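Local coordinates for protein ATP-dependent DNA helicase (Mycobacterium smegmatis, PDB 5V9X) that uses ATP to drive 3'-to-5' translocation on single-stranded DNA and unwinds RNA:DNA hybrids, as a helicase of the Lhr family, at residues P349-G357 with L376-L385; E386-V397 with S408-Q419. All coordinates share one frame; numbering follows the deposited sequence.

Contact 1: P349-G357 with L376-L385; sequences PLLARAHHG and LRAVVATSSL. With nucleotides of chain B.
Arg353 O accepts from Val380 N at 3.0 Å, and Val380 O accepts from His355 N at 3.1 Å. These two good backbone bonds hold the middle of a strand pair, 352-355 with 378-381, at the edge of the parallel sheet in the second RecA-like helicase domain. Helix 361-372 joins the strands in a beta-alpha-beta crossover. Toward either end the pairing is weaker: Arg353 N reaches Ala378 O, and Thr382 N reaches His355 O, by long bonds. Near Leu350 a water bridges the two segments, donating to Leu350 O and accepting from Arg377 N.

His355 uses both ring nitrogens. ND1 shares a hydrogen bond with Ser384 OG at 3.1 Å, in which either atom could donate. NE2 bonds to Glu368 of the crossover helix, which should fix the rotation of the ring. With CG anti to the backbone N (chi1 -166°), the ring lies across Leu385. CD2 of Leu385 sits over one face in a CH-pi contact, 3.8 Å from the centroid of the His355 ring. Leu376 CD1 comes to the edge of the Arg353 guanidinium, whose charge is met by Asp370. His356 leans on Thr382 through its CB, while its ring NE2 bonds to Glu304.

The strand ends open onto the DNA. A phosphate of the bound single strand lies between Gly357 and Thr382, gripped by one bond from each segment. Gly357 N donates to OP1 of DT8 of chain B at 2.6 Å. The Thr382 hydroxyl lies between its own N and carbonyl carbon (chi1 59°), and OG1 donates to the same OP1 of DT8 at 2.8 Å.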
# COMPACT_ATOMS: atom_id res chain seq x y z
N PRO A 349 -13.31 -12.30 -29.36
CA PRO A 349 -12.62 -12.08 -28.08
C PRO A 349 -13.36 -11.08 -27.21
O PRO A 349 -13.94 -10.11 -27.71
CB PRO A 349 -11.24 -11.56 -28.50
CG PRO A 349 -11.08 -11.97 -29.93
CD PRO A 349 -12.46 -11.94 -30.51
N LEU A 350 -13.33 -11.32 -25.91
CA LEU A 350 -13.86 -10.35 -24.96
C LEU A 350 -13.07 -9.05 -25.06
O LEU A 350 -11.85 -9.06 -25.23
CB LEU A 350 -13.80 -10.90 -23.54
CG LEU A 350 -14.67 -12.11 -23.22
CD1 LEU A 350 -14.27 -12.71 -21.88
CD2 LEU A 350 -16.14 -11.72 -23.21
N LEU A 351 -13.78 -7.92 -24.95
CA LEU A 351 -13.08 -6.64 -24.98
C LEU A 351 -12.18 -6.47 -23.77
O LEU A 351 -11.06 -5.96 -23.88
CB LEU A 351 -14.09 -5.49 -25.05
CG LEU A 351 -13.45 -4.10 -25.14
CD1 LEU A 351 -12.90 -3.85 -26.54
CD2 LEU A 351 -14.42 -3.01 -24.72
N ALA A 352 -12.65 -6.91 -22.60
CA ALA A 352 -11.92 -6.72 -21.35
C ALA A 352 -11.83 -8.04 -20.60
O ALA A 352 -12.65 -8.94 -20.78
CB ALA A 352 -12.59 -5.66 -20.47
N ARG A 353 -10.81 -8.14 -19.75
CA ARG A 353 -10.63 -9.30 -18.89
C ARG A 353 -10.05 -8.84 -17.56
O ARG A 353 -9.37 -7.81 -17.48
CB ARG A 353 -9.74 -10.36 -19.53
CG ARG A 353 -10.49 -11.32 -20.44
CD ARG A 353 -9.66 -12.55 -20.76
NE ARG A 353 -8.61 -12.26 -21.73
CZ ARG A 353 -7.52 -13.00 -21.88
NH1 ARG A 353 -7.32 -14.06 -21.11
NH2 ARG A 353 -6.61 -12.67 -22.80
N ALA A 354 -10.32 -9.62 -16.51
CA ALA A 354 -9.94 -9.25 -15.16
C ALA A 354 -8.54 -9.75 -14.81
O ALA A 354 -8.08 -10.78 -15.31
CB ALA A 354 -10.95 -9.81 -14.15
N HIS A 355 -7.87 -9.00 -13.94
CA HIS A 355 -6.59 -9.41 -13.36
C HIS A 355 -6.56 -8.96 -11.91
O HIS A 355 -6.61 -7.75 -11.64
CB HIS A 355 -5.40 -8.84 -14.13
CG HIS A 355 -4.10 -9.49 -13.79
ND1 HIS A 355 -3.35 -9.15 -12.68
CD2 HIS A 355 -3.41 -10.47 -14.42
CE1 HIS A 355 -2.26 -9.90 -12.64
NE2 HIS A 355 -2.27 -10.70 -13.69
N HIS A 356 -6.50 -9.91 -10.99
CA HIS A 356 -6.36 -9.61 -9.56
C HIS A 356 -5.96 -10.89 -8.84
O HIS A 356 -5.83 -11.96 -9.45
CB HIS A 356 -7.64 -9.00 -8.98
CG HIS A 356 -8.87 -9.83 -9.19
ND1 HIS A 356 -9.18 -10.91 -8.40
CD2 HIS A 356 -9.86 -9.74 -10.11
CE1 HIS A 356 -10.32 -11.44 -8.81
NE2 HIS A 356 -10.75 -10.75 -9.85
N GLY A 357 -5.78 -10.78 -7.52
CA GLY A 357 -5.23 -11.88 -6.75
C GLY A 357 -6.08 -13.13 -6.76
O GLY A 357 -5.55 -14.24 -6.67
N LEU A 376 -4.99 -8.04 -26.27
CA LEU A 376 -6.04 -7.67 -25.33
C LEU A 376 -6.12 -6.15 -25.25
O LEU A 376 -5.13 -5.48 -24.93
CB LEU A 376 -5.76 -8.27 -23.96
CG LEU A 376 -6.77 -8.01 -22.85
CD1 LEU A 376 -8.11 -8.66 -23.17
CD2 LEU A 376 -6.22 -8.49 -21.51
N ARG A 377 -7.30 -5.61 -25.54
CA ARG A 377 -7.47 -4.16 -25.63
C ARG A 377 -7.76 -3.50 -24.30
O ARG A 377 -7.55 -2.29 -24.16
CB ARG A 377 -8.59 -3.82 -26.62
CG ARG A 377 -8.30 -4.28 -28.04
CD ARG A 377 -9.16 -3.52 -29.03
NE ARG A 377 -8.84 -2.10 -29.05
CZ ARG A 377 -9.58 -1.18 -29.67
NH1 ARG A 377 -10.69 -1.54 -30.30
NH2 ARG A 377 -9.21 0.09 -29.65
N ALA A 378 -8.25 -4.25 -23.31
CA ALA A 378 -8.52 -3.69 -22.00
C ALA A 378 -8.35 -4.77 -20.94
O ALA A 378 -8.72 -5.93 -21.16
CB ALA A 378 -9.94 -3.11 -21.92
N VAL A 379 -7.77 -4.39 -19.81
CA VAL A 379 -7.68 -5.24 -18.63
C VAL A 379 -8.14 -4.42 -17.43
O VAL A 379 -7.71 -3.28 -17.26
CB VAL A 379 -6.26 -5.79 -18.41
CG1 VAL A 379 -5.22 -4.69 -18.54
CG2 VAL A 379 -6.15 -6.48 -17.06
N VAL A 380 -9.03 -5.00 -16.63
CA VAL A 380 -9.54 -4.36 -15.42
C VAL A 380 -8.80 -4.98 -14.25
O VAL A 380 -9.06 -6.13 -13.87
CB VAL A 380 -11.05 -4.52 -15.28
CG1 VAL A 380 -11.57 -3.70 -14.11
CG2 VAL A 380 -11.75 -4.12 -16.58
N ALA A 381 -7.87 -4.23 -13.65
CA ALA A 381 -6.96 -4.78 -12.66
C ALA A 381 -7.07 -4.05 -11.33
O ALA A 381 -7.56 -2.92 -11.25
CB ALA A 381 -5.51 -4.71 -13.16
N THR A 382 -6.61 -4.72 -10.28
CA THR A 382 -6.39 -4.10 -8.99
C THR A 382 -4.95 -3.58 -8.95
O THR A 382 -4.33 -3.37 -10.00
CB THR A 382 -6.67 -5.10 -7.87
OG1 THR A 382 -5.82 -6.25 -8.01
CG2 THR A 382 -8.13 -5.55 -7.91
N SER A 383 -4.40 -3.37 -7.75
CA SER A 383 -3.00 -2.99 -7.63
C SER A 383 -2.04 -4.10 -8.05
O SER A 383 -0.82 -3.90 -7.98
CB SER A 383 -2.69 -2.57 -6.19
OG SER A 383 -3.01 -3.60 -5.28
N SER A 384 -2.56 -5.25 -8.48
CA SER A 384 -1.72 -6.34 -8.98
C SER A 384 -0.91 -5.93 -10.20
O SER A 384 0.10 -6.57 -10.50
CB SER A 384 -2.59 -7.55 -9.30
OG SER A 384 -3.56 -7.23 -10.27
N LEU A 385 -1.35 -4.90 -10.93
CA LEU A 385 -0.61 -4.38 -12.07
C LEU A 385 -0.19 -2.93 -11.86
O LEU A 385 0.05 -2.20 -12.83
CB LEU A 385 -1.45 -4.49 -13.35
CG LEU A 385 -1.96 -5.87 -13.75
CD1 LEU A 385 -2.65 -5.80 -15.11
CD2 LEU A 385 -0.83 -6.88 -13.78
P DT B 8 -4.94 -8.25 -5.05
OP1 DT B 8 -5.01 -8.51 -6.50
OP2 DT B 8 -5.65 -9.13 -4.11
O5' DT B 8 -3.40 -8.19 -4.61
C5' DT B 8 -2.55 -7.19 -5.16
C4' DT B 8 -1.29 -7.04 -4.31
O4' DT B 8 -1.62 -6.40 -3.06
C3' DT B 8 -0.63 -8.34 -3.91
O3' DT B 8 0.40 -8.64 -4.84
C2' DT B 8 -0.06 -8.07 -2.50
C1' DT B 8 -0.60 -6.68 -2.15
N1 DT B 8 -1.16 -6.58 -0.77
C2 DT B 8 -0.53 -5.79 0.16
O2 DT B 8 0.48 -5.15 -0.09
N3 DT B 8 -1.12 -5.77 1.39
C4 DT B 8 -2.26 -6.45 1.78
O4 DT B 8 -2.72 -6.36 2.92
C5 DT B 8 -2.87 -7.27 0.76
C7 DT B 8 -4.11 -8.05 1.07
C6 DT B 8 -2.30 -7.29 -0.45
P DC B 7 -9.95 -5.86 -1.94
OP1 DC B 7 -11.00 -6.31 -2.87
OP2 DC B 7 -9.87 -6.43 -0.58
O5' DC B 7 -8.55 -6.07 -2.65
C5' DC B 7 -8.15 -5.15 -3.66
C4' DC B 7 -6.64 -5.01 -3.67
O4' DC B 7 -6.22 -4.22 -2.55
C3' DC B 7 -5.88 -6.32 -3.54
O3' DC B 7 -5.45 -6.74 -4.83
C2' DC B 7 -4.69 -5.99 -2.63
C1' DC B 7 -4.87 -4.51 -2.30
N1 DC B 7 -4.56 -4.18 -0.89
C2 DC B 7 -3.41 -3.45 -0.59
O2 DC B 7 -2.68 -3.07 -1.51
N3 DC B 7 -3.13 -3.16 0.71
C4 DC B 7 -3.94 -3.59 1.67
N4 DC B 7 -3.63 -3.29 2.94
C5 DC B 7 -5.12 -4.35 1.39
C6 DC B 7 -5.38 -4.62 0.11
O HOH W 1 -9.37 -7.65 -26.34

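Contact 2: E386-V397 with S408-Q419; sequences ELGIDMGAVDLV and SGLQRVGRAGHQ. With ANP (phosphoaminophosphonic acid-adenylate ester), chain C.
Glu386 lies across Gln411 and Arg412 of helix 406-413. Its chain is extended, with CG anti to the backbone N (chi1 171°), and CG lies against Arg412 CG. At the end, OE1 receives a weak, long salt bridge from Arg412 NE at 3.4 Å, at the edge of the guanidinium. Arg412 NH1 has stronger partners in Gln399 and Asn298. Leu387 CD2 packs on the bent side chain of Gln411. The backbone from Leu387 to Gly388 covers one face of the Arg415 guanidinium. Ile389 adds CG1 against Arg415 CD, and its carbonyl O takes a weak bond from NH1. That same O lies over the centre of the His418 ring.

The two oxygens of Asp390 have different partners. OD1 accepts from His418 ND1 at 2.7 Å, on its anti side, and OD2 accepts from the ribose O3' of the ATP analogue. Further on, Val394 O accepts from Gly417 N at 3.1 Å. Val397 then presses CG2 against Arg412 O and the Ala416 methyl, tying strand 394-400 to the helix and to the Val413-Ala416 turn.

Arg415 and His418 converge on the gamma phosphate. Arg415 NE and NH2 both grip Gln411 O, which fixes the rotation of the guanidinium. Arg415 NH2 then reaches O1G of the analogue at 2.7 Å, and NH1 also donates to it. His418 NE2 gives O1G a nearly straight bond of 2.9 Å (178°). Arg415 is placed as the arginine finger of helicase motif VI would be, with His418 beside it. The three donors would probably stabilise the charge on the gamma phosphate, and Asp390 would be expected to polarise the His418 ring.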
# COMPACT_ATOMS: atom_id res chain seq x y z
N GLU A 386 -0.10 -2.49 -10.60
CA GLU A 386 0.17 -1.08 -10.33
C GLU A 386 1.61 -0.70 -10.65
O GLU A 386 1.87 0.45 -11.04
CB GLU A 386 -0.14 -0.76 -8.86
CG GLU A 386 0.32 0.62 -8.40
CD GLU A 386 -0.08 0.94 -6.97
OE1 GLU A 386 -1.17 0.51 -6.54
OE2 GLU A 386 0.70 1.62 -6.28
N LEU A 387 2.55 -1.63 -10.53
CA LEU A 387 3.96 -1.30 -10.50
C LEU A 387 4.74 -2.03 -11.58
O LEU A 387 4.44 -3.18 -11.92
CB LEU A 387 4.56 -1.65 -9.13
CG LEU A 387 3.89 -0.97 -7.93
CD1 LEU A 387 4.22 -1.72 -6.65
CD2 LEU A 387 4.33 0.47 -7.84
N GLY A 388 5.73 -1.33 -12.14
CA GLY A 388 6.83 -1.96 -12.84
C GLY A 388 6.60 -2.49 -14.24
O GLY A 388 7.49 -2.37 -15.08
N ILE A 389 5.42 -3.08 -14.50
CA ILE A 389 5.20 -3.77 -15.77
C ILE A 389 5.46 -2.83 -16.94
O ILE A 389 5.21 -1.62 -16.86
CB ILE A 389 3.78 -4.36 -15.84
CG1 ILE A 389 2.73 -3.24 -15.72
CG2 ILE A 389 3.58 -5.42 -14.77
CD1 ILE A 389 1.33 -3.68 -16.07
N ASP A 390 5.98 -3.39 -18.03
CA ASP A 390 6.38 -2.63 -19.21
C ASP A 390 5.61 -3.16 -20.41
O ASP A 390 6.12 -3.93 -21.22
CB ASP A 390 7.89 -2.72 -19.41
CG ASP A 390 8.34 -2.06 -20.69
OD1 ASP A 390 8.01 -0.88 -20.90
OD2 ASP A 390 9.03 -2.74 -21.50
N MET A 391 4.35 -2.74 -20.52
CA MET A 391 3.47 -3.14 -21.61
C MET A 391 3.51 -2.04 -22.66
O MET A 391 2.83 -1.02 -22.53
CB MET A 391 2.06 -3.40 -21.11
CG MET A 391 1.98 -4.37 -19.95
SD MET A 391 2.49 -6.04 -20.40
CE MET A 391 2.26 -6.91 -18.86
N GLY A 392 4.30 -2.25 -23.71
CA GLY A 392 4.49 -1.24 -24.74
C GLY A 392 3.25 -0.92 -25.56
O GLY A 392 3.26 0.05 -26.32
N ALA A 393 2.18 -1.71 -25.42
CA ALA A 393 0.95 -1.48 -26.16
C ALA A 393 -0.07 -0.65 -25.39
O ALA A 393 -1.06 -0.22 -25.98
CB ALA A 393 0.31 -2.82 -26.55
N VAL A 394 0.15 -0.42 -24.10
CA VAL A 394 -0.80 0.33 -23.28
C VAL A 394 -0.54 1.82 -23.47
O VAL A 394 0.52 2.32 -23.07
CB VAL A 394 -0.70 -0.07 -21.80
CG1 VAL A 394 -1.68 0.73 -20.97
CG2 VAL A 394 -0.95 -1.56 -21.64
N ASP A 395 -1.49 2.52 -24.07
CA ASP A 395 -1.40 3.97 -24.22
C ASP A 395 -2.54 4.69 -23.50
O ASP A 395 -2.85 5.84 -23.82
CB ASP A 395 -1.36 4.37 -25.70
CG ASP A 395 -2.56 3.86 -26.49
OD1 ASP A 395 -3.34 3.05 -25.95
OD2 ASP A 395 -2.72 4.28 -27.65
N LEU A 396 -3.15 4.04 -22.51
CA LEU A 396 -4.19 4.66 -21.70
C LEU A 396 -4.32 3.89 -20.39
O LEU A 396 -4.37 2.66 -20.40
CB LEU A 396 -5.54 4.67 -22.44
CG LEU A 396 -6.70 5.32 -21.68
CD1 LEU A 396 -6.59 6.83 -21.70
CD2 LEU A 396 -8.04 4.87 -22.25
N VAL A 397 -4.38 4.62 -19.28
CA VAL A 397 -4.76 4.08 -17.99
C VAL A 397 -5.97 4.85 -17.49
O VAL A 397 -5.97 6.09 -17.50
CB VAL A 397 -3.61 4.16 -16.96
CG1 VAL A 397 -4.13 3.86 -15.56
CG2 VAL A 397 -2.50 3.18 -17.32
N SER A 408 0.53 6.16 -5.74
CA SER A 408 -0.04 5.07 -6.53
C SER A 408 -0.62 5.58 -7.84
O SER A 408 -0.45 4.94 -8.89
CB SER A 408 -1.10 4.32 -5.72
OG SER A 408 -2.29 5.08 -5.61
N GLY A 409 -1.30 6.73 -7.81
CA GLY A 409 -1.80 7.31 -9.04
C GLY A 409 -0.70 7.59 -10.04
O GLY A 409 -0.89 7.42 -11.25
N LEU A 410 0.48 8.00 -9.56
CA LEU A 410 1.63 8.19 -10.44
C LEU A 410 2.17 6.85 -10.93
O LEU A 410 2.68 6.77 -12.05
CB LEU A 410 2.72 8.97 -9.72
CG LEU A 410 2.49 10.47 -9.54
CD1 LEU A 410 3.52 11.05 -8.58
CD2 LEU A 410 2.56 11.18 -10.88
N GLN A 411 2.10 5.81 -10.10
CA GLN A 411 2.56 4.50 -10.52
C GLN A 411 1.58 3.84 -11.48
O GLN A 411 2.00 3.23 -12.48
CB GLN A 411 2.80 3.61 -9.29
CG GLN A 411 3.98 4.03 -8.44
CD GLN A 411 5.32 3.71 -9.08
OE1 GLN A 411 5.38 3.19 -10.20
NE2 GLN A 411 6.41 4.01 -8.38
N ARG A 412 0.28 3.96 -11.21
CA ARG A 412 -0.72 3.34 -12.07
C ARG A 412 -0.74 3.98 -13.45
O ARG A 412 -0.62 3.28 -14.47
CB ARG A 412 -2.10 3.43 -11.40
CG ARG A 412 -2.25 2.52 -10.19
CD ARG A 412 -3.65 2.57 -9.61
NE ARG A 412 -3.73 1.84 -8.35
CZ ARG A 412 -4.84 1.68 -7.65
NH1 ARG A 412 -5.99 2.19 -8.08
NH2 ARG A 412 -4.82 1.00 -6.51
N VAL A 413 -0.88 5.30 -13.51
CA VAL A 413 -0.89 5.99 -14.80
C VAL A 413 0.43 5.77 -15.54
O VAL A 413 0.46 5.77 -16.77
CB VAL A 413 -1.19 7.49 -14.60
CG1 VAL A 413 -1.06 8.26 -15.91
CG2 VAL A 413 -2.58 7.68 -14.02
N GLY A 414 1.51 5.54 -14.80
CA GLY A 414 2.80 5.28 -15.42
C GLY A 414 2.83 4.06 -16.31
O GLY A 414 3.71 3.96 -17.17
N ARG A 415 1.89 3.12 -16.14
CA ARG A 415 1.84 1.95 -17.00
C ARG A 415 1.62 2.33 -18.46
O ARG A 415 2.08 1.63 -19.36
CB ARG A 415 0.74 0.99 -16.55
CG ARG A 415 0.84 0.49 -15.11
CD ARG A 415 2.26 0.10 -14.74
NE ARG A 415 2.95 1.19 -14.07
CZ ARG A 415 4.27 1.31 -14.02
NH1 ARG A 415 5.05 0.41 -14.60
NH2 ARG A 415 4.82 2.34 -13.39
N ALA A 416 0.91 3.43 -18.70
CA ALA A 416 0.70 3.91 -20.06
C ALA A 416 1.92 4.69 -20.55
O ALA A 416 2.63 5.33 -19.77
CB ALA A 416 -0.55 4.79 -20.13
N GLY A 417 2.15 4.62 -21.86
CA GLY A 417 3.29 5.29 -22.46
C GLY A 417 4.62 4.89 -21.86
O GLY A 417 5.49 5.74 -21.65
N HIS A 418 4.80 3.60 -21.58
CA HIS A 418 5.93 3.13 -20.78
C HIS A 418 7.21 3.02 -21.62
O HIS A 418 7.83 1.97 -21.75
CB HIS A 418 5.59 1.80 -20.12
CG HIS A 418 6.34 1.54 -18.86
ND1 HIS A 418 7.43 0.70 -18.80
CD2 HIS A 418 6.16 2.01 -17.60
CE1 HIS A 418 7.89 0.66 -17.56
NE2 HIS A 418 7.13 1.45 -16.82
N GLN A 419 7.59 4.16 -22.20
CA GLN A 419 8.82 4.28 -22.97
C GLN A 419 9.49 5.59 -22.61
O GLN A 419 8.84 6.52 -22.12
CB GLN A 419 8.57 4.21 -24.49
CG GLN A 419 7.85 2.95 -24.96
CD GLN A 419 6.34 3.09 -24.92
OE1 GLN A 419 5.79 4.10 -25.38
NE2 GLN A 419 5.66 2.09 -24.37
PG ANP C . 8.91 1.89 -13.80
O1G ANP C . 7.43 1.95 -14.02
O2G ANP C . 9.28 0.53 -13.10
O3G ANP C . 9.37 3.10 -12.90
PB ANP C . 11.33 1.83 -15.15
O1B ANP C . 11.70 0.57 -14.32
O2B ANP C . 11.87 3.05 -14.48
N3B ANP C . 9.67 1.96 -15.31
PA ANP C . 11.89 0.34 -17.34
O1A ANP C . 10.63 -0.43 -17.12
O2A ANP C . 13.15 -0.41 -16.91
O3A ANP C . 11.94 1.72 -16.57
O5' ANP C . 11.99 0.75 -18.86
C5' ANP C . 10.98 1.48 -19.63
C4' ANP C . 11.02 1.00 -21.07
O4' ANP C . 12.10 1.64 -21.79
C3' ANP C . 11.29 -0.49 -21.20
O3' ANP C . 10.75 -0.95 -22.43
C2' ANP C . 12.82 -0.54 -21.27
O2' ANP C . 13.34 -1.83 -21.63
C1' ANP C . 13.09 0.68 -22.15
N9 ANP C . 14.40 1.31 -21.99
C8 ANP C . 15.35 1.09 -21.02
N7 ANP C . 16.42 1.83 -21.14
C5 ANP C . 16.17 2.59 -22.28
C6 ANP C . 16.92 3.58 -22.94
N6 ANP C . 18.13 3.98 -22.55
N1 ANP C . 16.38 4.14 -24.05
C2 ANP C . 15.17 3.74 -24.45
N3 ANP C . 14.37 2.82 -23.90
C4 ANP C . 14.93 2.28 -22.81

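Both contacts reach the same parallel sheet, and contact 2 follows contact 1 directly in the chain. Their centres are about 13 Å apart. They meet near the join between Leu385 and Glu386, where Leu385 O packs against Arg415 CG at 3.6 Å. Ser383 CB also approaches Arg412 NH2. Contact 1 faces the DNA backbone, whereas contact 2 faces the nucleotide; its nearest atom is about 6 Å from the DNA. The Leu385 side chain lies about 11 Å from the ATP analogue. The short 382-388 region therefore spans from a DNA phosphate to the gamma phosphate, a layout consistent with coupling between ATP hydrolysis and strand movement.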